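Local coordinates for protein putative alpha-N-acetylgalactosaminidase (Bacillus halodurans C-125, PDB 3CC1) that probably hydrolyses terminal alpha-linked N-acetylgalactosamine residues from glycans, as a retaining glycosidase of the alpha-galactosidase type, at residues A[11-23]-A[311-323]. Sequence-based numbering, arbitrary orientation.
Unlike the reference sequence in segment 311-323: His312 (reference Arg).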
ATOM      1  N   THR A  11      11.256   3.878  33.510  1.00 28.20           N
ATOM      2  CA  THR A  11      11.108   2.857  32.520  1.00 27.16           C
ATOM      3  C   THR A  11       9.647   2.796  32.076  1.00 26.27           C
ATOM      4  O   THR A  11       8.800   3.519  32.602  1.00 25.42           O
ATOM      5  CB  THR A  11      11.558   1.508  33.086  1.00 27.24           C
ATOM      6  OG1 THR A  11      10.684   1.149  34.157  1.00 27.52           O
ATOM      7  CG2 THR A  11      13.028   1.580  33.568  1.00 26.98           C
ATOM      8  N   PRO A  12       9.356   2.008  31.047  1.00 26.13           N
ATOM      9  CA  PRO A  12       7.950   2.037  30.556  1.00 26.17           C
ATOM     10  C   PRO A  12       6.987   1.601  31.653  1.00 26.26           C
ATOM     11  O   PRO A  12       7.272   0.650  32.374  1.00 27.13           O
ATOM     12  CB  PRO A  12       7.954   1.044  29.404  1.00 25.91           C
ATOM     13  CG  PRO A  12       9.404   1.022  28.909  1.00 26.43           C
ATOM     14  CD  PRO A  12      10.284   1.371  30.093  1.00 25.94           C
ATOM     15  N   PRO A  13       5.865   2.318  31.816  1.00 26.95           N
ATOM     16  CA  PRO A  13       4.880   1.919  32.829  1.00 25.86           C
ATOM     17  C   PRO A  13       4.370   0.496  32.635  1.00 25.31           C
ATOM     18  O   PRO A  13       4.108   0.056  31.515  1.00 24.60           O
ATOM     19  CB  PRO A  13       3.739   2.942  32.626  1.00 26.87           C
ATOM     20  CG  PRO A  13       4.409   4.143  32.043  1.00 26.36           C
ATOM     21  CD  PRO A  13       5.492   3.588  31.151  1.00 26.76           C
HETATM   22  N   MSE A  14       4.267  -0.196  33.755  1.00 24.43           N
HETATM   23  CA  MSE A  14       3.644  -1.496  33.860  1.00 23.99           C
HETATM   24  C   MSE A  14       2.514  -1.437  34.883  1.00 23.72           C
HETATM   25  O   MSE A  14       2.695  -0.974  36.031  1.00 22.38           O
HETATM   26  CB  MSE A  14       4.679  -2.545  34.310  1.00 23.95           C
HETATM   27  CG  MSE A  14       5.809  -2.799  33.299  1.00 23.93           C
HETATM   28 SE   MSE A  14       7.125  -4.002  33.973  0.75 20.98          SE
HETATM   29  CE  MSE A  14       5.984  -5.519  34.444  1.00 22.14           C
ATOM     30  N   GLY A  15       1.349  -1.909  34.461  1.00 22.27           N
ATOM     31  CA  GLY A  15       0.191  -1.865  35.314  1.00 22.21           C
ATOM     32  C   GLY A  15      -1.034  -2.491  34.724  1.00 22.09           C
ATOM     33  O   GLY A  15      -0.947  -3.342  33.861  1.00 22.46           O
ATOM     34  N   TRP A  16      -2.175  -2.096  35.284  1.00 21.43           N
ATOM     35  CA  TRP A  16      -3.488  -2.580  34.922  1.00 21.55           C
ATOM     36  C   TRP A  16      -4.341  -1.346  34.643  1.00 21.05           C
ATOM     37  O   TRP A  16      -4.234  -0.327  35.313  1.00 20.68           O
ATOM     38  CB  TRP A  16      -4.087  -3.415  36.071  1.00 21.67           C
ATOM     39  CG  TRP A  16      -5.566  -3.753  35.969  1.00 21.39           C
ATOM     40  CD1 TRP A  16      -6.118  -4.833  35.347  1.00 21.15           C
ATOM     41  CD2 TRP A  16      -6.677  -3.006  36.520  1.00 20.85           C
ATOM     42  NE1 TRP A  16      -7.490  -4.770  35.411  1.00 22.37           N
ATOM     43  CE2 TRP A  16      -7.855  -3.688  36.164  1.00 22.26           C
ATOM     44  CE3 TRP A  16      -6.786  -1.807  37.239  1.00 21.69           C
ATOM     45  CZ2 TRP A  16      -9.111  -3.254  36.550  1.00 19.94           C
ATOM     46  CZ3 TRP A  16      -8.058  -1.384  37.645  1.00 20.23           C
ATOM     47  CH2 TRP A  16      -9.187  -2.106  37.300  1.00 20.63           C
ATOM     48  N   ASN A  17      -5.173  -1.455  33.627  1.00 21.49           N
ATOM     49  CA  ASN A  17      -6.119  -0.412  33.253  1.00 21.66           C
ATOM     50  C   ASN A  17      -7.534  -1.019  33.124  1.00 21.70           C
ATOM     51  O   ASN A  17      -7.701  -2.096  32.584  1.00 21.63           O
ATOM     52  CB  ASN A  17      -5.618   0.259  31.967  1.00 22.37           C
ATOM     53  CG  ASN A  17      -6.557   1.324  31.424  1.00 24.14           C
ATOM     54  OD1 ASN A  17      -7.689   1.034  31.050  1.00 28.39           O
ATOM     55  ND2 ASN A  17      -6.084   2.561  31.377  1.00 24.91           N
ATOM     56  N   SER A  18      -8.527  -0.303  33.649  1.00 22.32           N
ATOM     57  CA  SER A  18      -9.909  -0.782  33.806  1.00 21.80           C
ATOM     58  C   SER A  18     -10.695  -0.891  32.491  1.00 22.67           C
ATOM     59  O   SER A  18     -11.769  -1.471  32.495  1.00 22.06           O
ATOM     60  CB  SER A  18     -10.692   0.144  34.737  1.00 21.75           C
ATOM     61  OG  SER A  18     -10.865   1.436  34.192  1.00 23.21           O
ATOM     62  N   TRP A  19     -10.157  -0.372  31.390  1.00 22.09           N
ATOM     63  CA  TRP A  19     -10.947  -0.202  30.162  1.00 23.01           C
ATOM     64  C   TRP A  19     -11.393  -1.495  29.471  1.00 22.72           C
ATOM     65  O   TRP A  19     -12.566  -1.643  29.132  1.00 23.51           O
ATOM     66  CB  TRP A  19     -10.232   0.693  29.139  1.00 23.11           C
ATOM     67  CG  TRP A  19     -11.100   0.927  27.955  1.00 22.71           C
ATOM     68  CD1 TRP A  19     -11.025   0.278  26.761  1.00 24.83           C
ATOM     69  CD2 TRP A  19     -12.188   1.860  27.829  1.00 22.78           C
ATOM     70  NE1 TRP A  19     -11.997   0.736  25.913  1.00 20.47           N
ATOM     71  CE2 TRP A  19     -12.721   1.705  26.530  1.00 24.17           C
ATOM     72  CE3 TRP A  19     -12.765   2.803  28.676  1.00 24.05           C
ATOM     73  CZ2 TRP A  19     -13.816   2.438  26.072  1.00 23.74           C
ATOM     74  CZ3 TRP A  19     -13.839   3.544  28.222  1.00 26.57           C
ATOM     75  CH2 TRP A  19     -14.361   3.355  26.938  1.00 26.06           C
ATOM     76  N   ASP A  20     -10.471  -2.422  29.245  1.00 22.67           N
ATOM     77  CA  ASP A  20     -10.807  -3.612  28.424  1.00 22.72           C
ATOM     78  C   ASP A  20     -11.797  -4.566  29.139  1.00 22.78           C
ATOM     79  O   ASP A  20     -12.505  -5.326  28.488  1.00 22.78           O
ATOM     80  CB  ASP A  20      -9.566  -4.402  28.007  1.00 23.42           C
ATOM     81  CG  ASP A  20      -8.750  -3.751  26.897  1.00 24.06           C
ATOM     82  OD1 ASP A  20      -9.046  -2.625  26.419  1.00 25.78           O
ATOM     83  OD2 ASP A  20      -7.757  -4.418  26.486  1.00 25.21           O
ATOM     84  N   CYS A  21     -11.827  -4.514  30.471  1.00 23.87           N
ATOM     85  CA  CYS A  21     -12.728  -5.352  31.281  1.00 24.02           C
ATOM     86  C   CYS A  21     -14.015  -4.627  31.641  1.00 22.91           C
ATOM     87  O   CYS A  21     -15.079  -5.217  31.537  1.00 21.40           O
ATOM     88  CB  CYS A  21     -12.049  -5.949  32.533  1.00 24.01           C
ATOM     89  SG  CYS A  21     -10.906  -4.823  33.436  1.00 26.58           S
ATOM     90  N   TYR A  22     -13.930  -3.348  32.021  1.00 22.29           N
ATOM     91  CA  TYR A  22     -15.094  -2.641  32.588  1.00 21.96           C
ATOM     92  C   TYR A  22     -15.478  -1.355  31.853  1.00 22.03           C
ATOM     93  O   TYR A  22     -16.403  -0.634  32.248  1.00 20.33           O
ATOM     94  CB  TYR A  22     -14.887  -2.340  34.097  1.00 22.40           C
ATOM     95  CG  TYR A  22     -14.706  -3.603  34.882  1.00 22.25           C
ATOM     96  CD1 TYR A  22     -15.727  -4.539  34.924  1.00 22.06           C
ATOM     97  CD2 TYR A  22     -13.494  -3.905  35.513  1.00 22.73           C
ATOM     98  CE1 TYR A  22     -15.580  -5.729  35.589  1.00 21.49           C
ATOM     99  CE2 TYR A  22     -13.331  -5.096  36.197  1.00 21.62           C
ATOM    100  CZ  TYR A  22     -14.383  -6.000  36.242  1.00 21.58           C
ATOM    101  OH  TYR A  22     -14.243  -7.211  36.884  1.00 22.23           O
ATOM    102  N   GLY A  23     -14.784  -1.082  30.766  1.00 22.23           N
ATOM    103  CA  GLY A  23     -15.071   0.090  29.978  1.00 21.36           C
ATOM    104  C   GLY A  23     -14.957   1.354  30.787  1.00 21.98           C
ATOM    105  O   GLY A  23     -13.948   1.581  31.485  1.00 21.00           O
ATOM    106  N   CYS A 311       9.844  -3.273  21.649  1.00 24.63           N
ATOM    107  CA  CYS A 311       9.810  -1.845  21.305  1.00 25.57           C
ATOM    108  C   CYS A 311       9.617  -0.870  22.505  1.00 25.23           C
ATOM    109  O   CYS A 311       9.548   0.347  22.328  1.00 24.56           O
ATOM    110  CB  CYS A 311       8.834  -1.582  20.160  1.00 26.65           C
ATOM    111  SG  CYS A 311       7.169  -1.468  20.648  1.00 31.13           S
ATOM    112  N   HIS A 312       9.608  -1.414  23.722  1.00 24.82           N
ATOM    113  CA  HIS A 312       9.456  -0.606  24.956  1.00 23.40           C
ATOM    114  C   HIS A 312       8.061   0.024  25.090  1.00 23.21           C
ATOM    115  O   HIS A 312       7.926   1.129  25.577  1.00 22.78           O
ATOM    116  CB  HIS A 312      10.501   0.508  25.021  1.00 23.99           C
ATOM    117  CG  HIS A 312      11.905   0.039  25.272  1.00 24.03           C
ATOM    118  ND1 HIS A 312      12.235  -0.811  26.303  1.00 24.69           N
ATOM    119  CD2 HIS A 312      13.072   0.361  24.665  1.00 22.52           C
ATOM    120  CE1 HIS A 312      13.538  -1.012  26.306  1.00 22.79           C
ATOM    121  NE2 HIS A 312      14.073  -0.298  25.334  1.00 20.86           N
ATOM    122  N   SER A 313       7.019  -0.681  24.674  1.00 22.14           N
ATOM    123  CA  SER A 313       5.679  -0.188  24.895  1.00 21.90           C
ATOM    124  C   SER A 313       5.347  -0.280  26.406  1.00 22.09           C
ATOM    125  O   SER A 313       5.743  -1.266  27.079  1.00 22.20           O
ATOM    126  CB  SER A 313       4.669  -1.023  24.090  1.00 21.73           C
ATOM    127  OG  SER A 313       3.329  -0.517  24.206  1.00 23.05           O
ATOM    128  N   PRO A 314       4.600   0.703  26.935  1.00 21.92           N
ATOM    129  CA  PRO A 314       3.971   0.419  28.221  1.00 22.04           C
ATOM    130  C   PRO A 314       3.224  -0.887  28.177  1.00 21.40           C
ATOM    131  O   PRO A 314       2.723  -1.276  27.138  1.00 21.42           O
ATOM    132  CB  PRO A 314       2.989   1.577  28.429  1.00 23.14           C
ATOM    133  CG  PRO A 314       3.413   2.628  27.511  1.00 24.45           C
ATOM    134  CD  PRO A 314       4.212   2.017  26.399  1.00 22.77           C
ATOM    135  N   LEU A 315       3.189  -1.562  29.313  1.00 21.45           N
ATOM    136  CA  LEU A 315       2.507  -2.835  29.475  1.00 22.18           C
ATOM    137  C   LEU A 315       1.347  -2.610  30.428  1.00 22.56           C
ATOM    138  O   LEU A 315       1.534  -2.617  31.640  1.00 23.12           O
ATOM    139  CB  LEU A 315       3.470  -3.906  30.054  1.00 21.66           C
ATOM    140  CG  LEU A 315       4.701  -4.245  29.194  1.00 22.85           C
ATOM    141  CD1 LEU A 315       5.586  -5.402  29.839  1.00 20.63           C
ATOM    142  CD2 LEU A 315       4.328  -4.572  27.733  1.00 22.10           C
HETATM  143  N   MSE A 316       0.154  -2.405  29.877  1.00 22.47           N
HETATM  144  CA  MSE A 316      -1.055  -2.223  30.677  1.00 22.70           C
HETATM  145  C   MSE A 316      -2.029  -3.377  30.480  1.00 21.56           C
HETATM  146  O   MSE A 316      -2.724  -3.425  29.470  1.00 23.23           O
HETATM  147  CB  MSE A 316      -1.745  -0.914  30.316  1.00 22.21           C
HETATM  148  CG  MSE A 316      -0.956   0.293  30.734  1.00 24.76           C
HETATM  149 SE   MSE A 316      -1.007   0.627  32.687  0.75 26.29          SE
HETATM  150  CE  MSE A 316       0.693   0.986  32.571  1.00 17.99           C
ATOM    151  N   PHE A 317      -2.134  -4.248  31.448  1.00 21.13           N
ATOM    152  CA  PHE A 317      -3.007  -5.380  31.384  1.00 20.86           C
ATOM    153  C   PHE A 317      -4.454  -4.964  31.477  1.00 21.91           C
ATOM    154  O   PHE A 317      -4.810  -4.270  32.365  1.00 20.81           O
ATOM    155  CB  PHE A 317      -2.679  -6.330  32.517  1.00 21.56           C
ATOM    156  CG  PHE A 317      -3.379  -7.636  32.454  1.00 20.32           C
ATOM    157  CD1 PHE A 317      -4.572  -7.821  33.050  1.00 21.84           C
ATOM    158  CD2 PHE A 317      -2.812  -8.708  31.834  1.00 22.17           C
ATOM    159  CE1 PHE A 317      -5.186  -9.015  33.012  1.00 21.21           C
ATOM    160  CE2 PHE A 317      -3.420  -9.910  31.808  1.00 22.10           C
ATOM    161  CZ  PHE A 317      -4.613 -10.065  32.383  1.00 22.80           C
ATOM    162  N   GLY A 318      -5.278  -5.451  30.576  1.00 21.98           N
ATOM    163  CA  GLY A 318      -6.651  -4.983  30.470  1.00 22.59           C
ATOM    164  C   GLY A 318      -7.731  -5.945  30.915  1.00 23.29           C
ATOM    165  O   GLY A 318      -8.930  -5.608  30.932  1.00 24.44           O
ATOM    166  N   GLY A 319      -7.306  -7.136  31.301  1.00 23.55           N
ATOM    167  CA  GLY A 319      -8.194  -8.134  31.875  1.00 22.51           C
ATOM    168  C   GLY A 319      -8.473  -7.939  33.359  1.00 22.71           C
ATOM    169  O   GLY A 319      -7.818  -7.155  34.059  1.00 22.04           O
ATOM    170  N   GLU A 320      -9.506  -8.639  33.801  1.00 22.20           N
ATOM    171  CA  GLU A 320      -9.834  -8.780  35.202  1.00 22.38           C
ATOM    172  C   GLU A 320      -8.852  -9.791  35.783  1.00 21.41           C
ATOM    173  O   GLU A 320      -9.043 -10.996  35.655  1.00 20.59           O
ATOM    174  CB  GLU A 320     -11.286  -9.245  35.389  1.00 22.16           C
ATOM    175  CG  GLU A 320     -11.668  -9.683  36.833  1.00 23.07           C
ATOM    176  CD  GLU A 320     -11.236  -8.691  37.929  1.00 24.06           C
ATOM    177  OE1 GLU A 320     -11.830  -7.592  38.040  1.00 22.05           O
ATOM    178  OE2 GLU A 320     -10.314  -9.051  38.696  1.00 20.71           O
ATOM    179  N   LEU A 321      -7.835  -9.252  36.442  1.00 20.82           N
ATOM    180  CA  LEU A 321      -6.712 -10.042  36.957  1.00 21.96           C
ATOM    181  C   LEU A 321      -7.138 -11.217  37.830  1.00 22.10           C
ATOM    182  O   LEU A 321      -6.491 -12.291  37.812  1.00 22.74           O
ATOM    183  CB  LEU A 321      -5.730  -9.151  37.732  1.00 22.22           C
ATOM    184  CG  LEU A 321      -4.801  -8.249  36.907  1.00 22.05           C
ATOM    185  CD1 LEU A 321      -4.150  -7.218  37.817  1.00 23.01           C
ATOM    186  CD2 LEU A 321      -3.749  -9.060  36.146  1.00 21.01           C
ATOM    187  N   ARG A 322      -8.206 -11.021  38.602  1.00 23.02           N
ATOM    188  CA  ARG A 322      -8.616 -11.996  39.594  1.00 22.82           C
ATOM    189  C   ARG A 322      -9.084 -13.270  38.929  1.00 24.14           C
ATOM    190  O   ARG A 322      -9.096 -14.328  39.555  1.00 23.51           O
ATOM    191  CB  ARG A 322      -9.707 -11.471  40.537  1.00 23.44           C
ATOM    192  CG  ARG A 322      -9.176 -10.578  41.638  1.00 22.20           C
ATOM    193  CD  ARG A 322     -10.276  -9.811  42.313  1.00 23.26           C
ATOM    194  NE  ARG A 322     -10.983  -8.920  41.391  1.00 21.91           N
ATOM    195  CZ  ARG A 322     -12.121  -8.304  41.686  1.00 22.63           C
ATOM    196  NH1 ARG A 322     -12.634  -8.406  42.887  1.00 23.34           N
ATOM    197  NH2 ARG A 322     -12.720  -7.520  40.808  1.00 25.36           N
ATOM    198  N   ASP A 323      -9.419 -13.179  37.649  1.00 24.32           N
ATOM    199  CA  ASP A 323      -9.900 -14.351  36.917  1.00 25.05           C
ATOM    200  C   ASP A 323      -8.811 -15.026  36.089  1.00 24.89           C
ATOM    201  O   ASP A 323      -9.097 -15.886  35.266  1.00 25.99           O
ATOM    202  CB  ASP A 323     -11.055 -13.963  36.005  1.00 24.93           C
ATOM    203  CG  ASP A 323     -12.288 -13.584  36.777  1.00 25.68           C
ATOM    204  OD1 ASP A 323     -12.402 -14.045  37.921  1.00 25.08           O
ATOM    205  OD2 ASP A 323     -13.128 -12.835  36.246  1.00 25.88           O
TER
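Gly15 of strand 14-17 lies beside Met316 of strand 315-317, and the pairing is parallel: Gly15 N donates to Leu315 O (2.9 Å) and Gly15 O accepts from Phe317 N (2.8 Å). The packing is tight here, because selenomethionine Met316 bends at chi2 (-74°) and folds back across the glycine; Met316 CE lies 3.5 Å from Gly15 N and 3.6 Å from Pro13 CB, and a side chain on Gly15 would crowd the selenium. On the other face, Trp16 has CG anti to the backbone N (chi1 168°), which brings the indole edge to the loop after strand 315-317. There Trp16 NE1 donates to Gly319 O (2.8 Å) in the ring plane, though the N-H...O angle is bent to 132°, while Trp16 CD1 touches Leu321 CD1 (4.0 Å). Further along, Tyr22 OH donates to Glu320 OE1 (2.7 Å), which Asn34 also reaches, and Arg322 grips the same carboxylate side-on through NE and NH2. Replacing Glu320 by alanine would probably leave the tyrosine hydroxyl without this acceptor and the guanidinium with only its Glu29 salt bridge. Arg322, exposed, marks the looser solvent side, barely touching segment 11-23. Strand 315-317 lying next to strand 14-17 in the parallel sheet is the first-to-last strand pairing that closes a TIM barrel, the catalytic fold of alpha-galactosidase relatives.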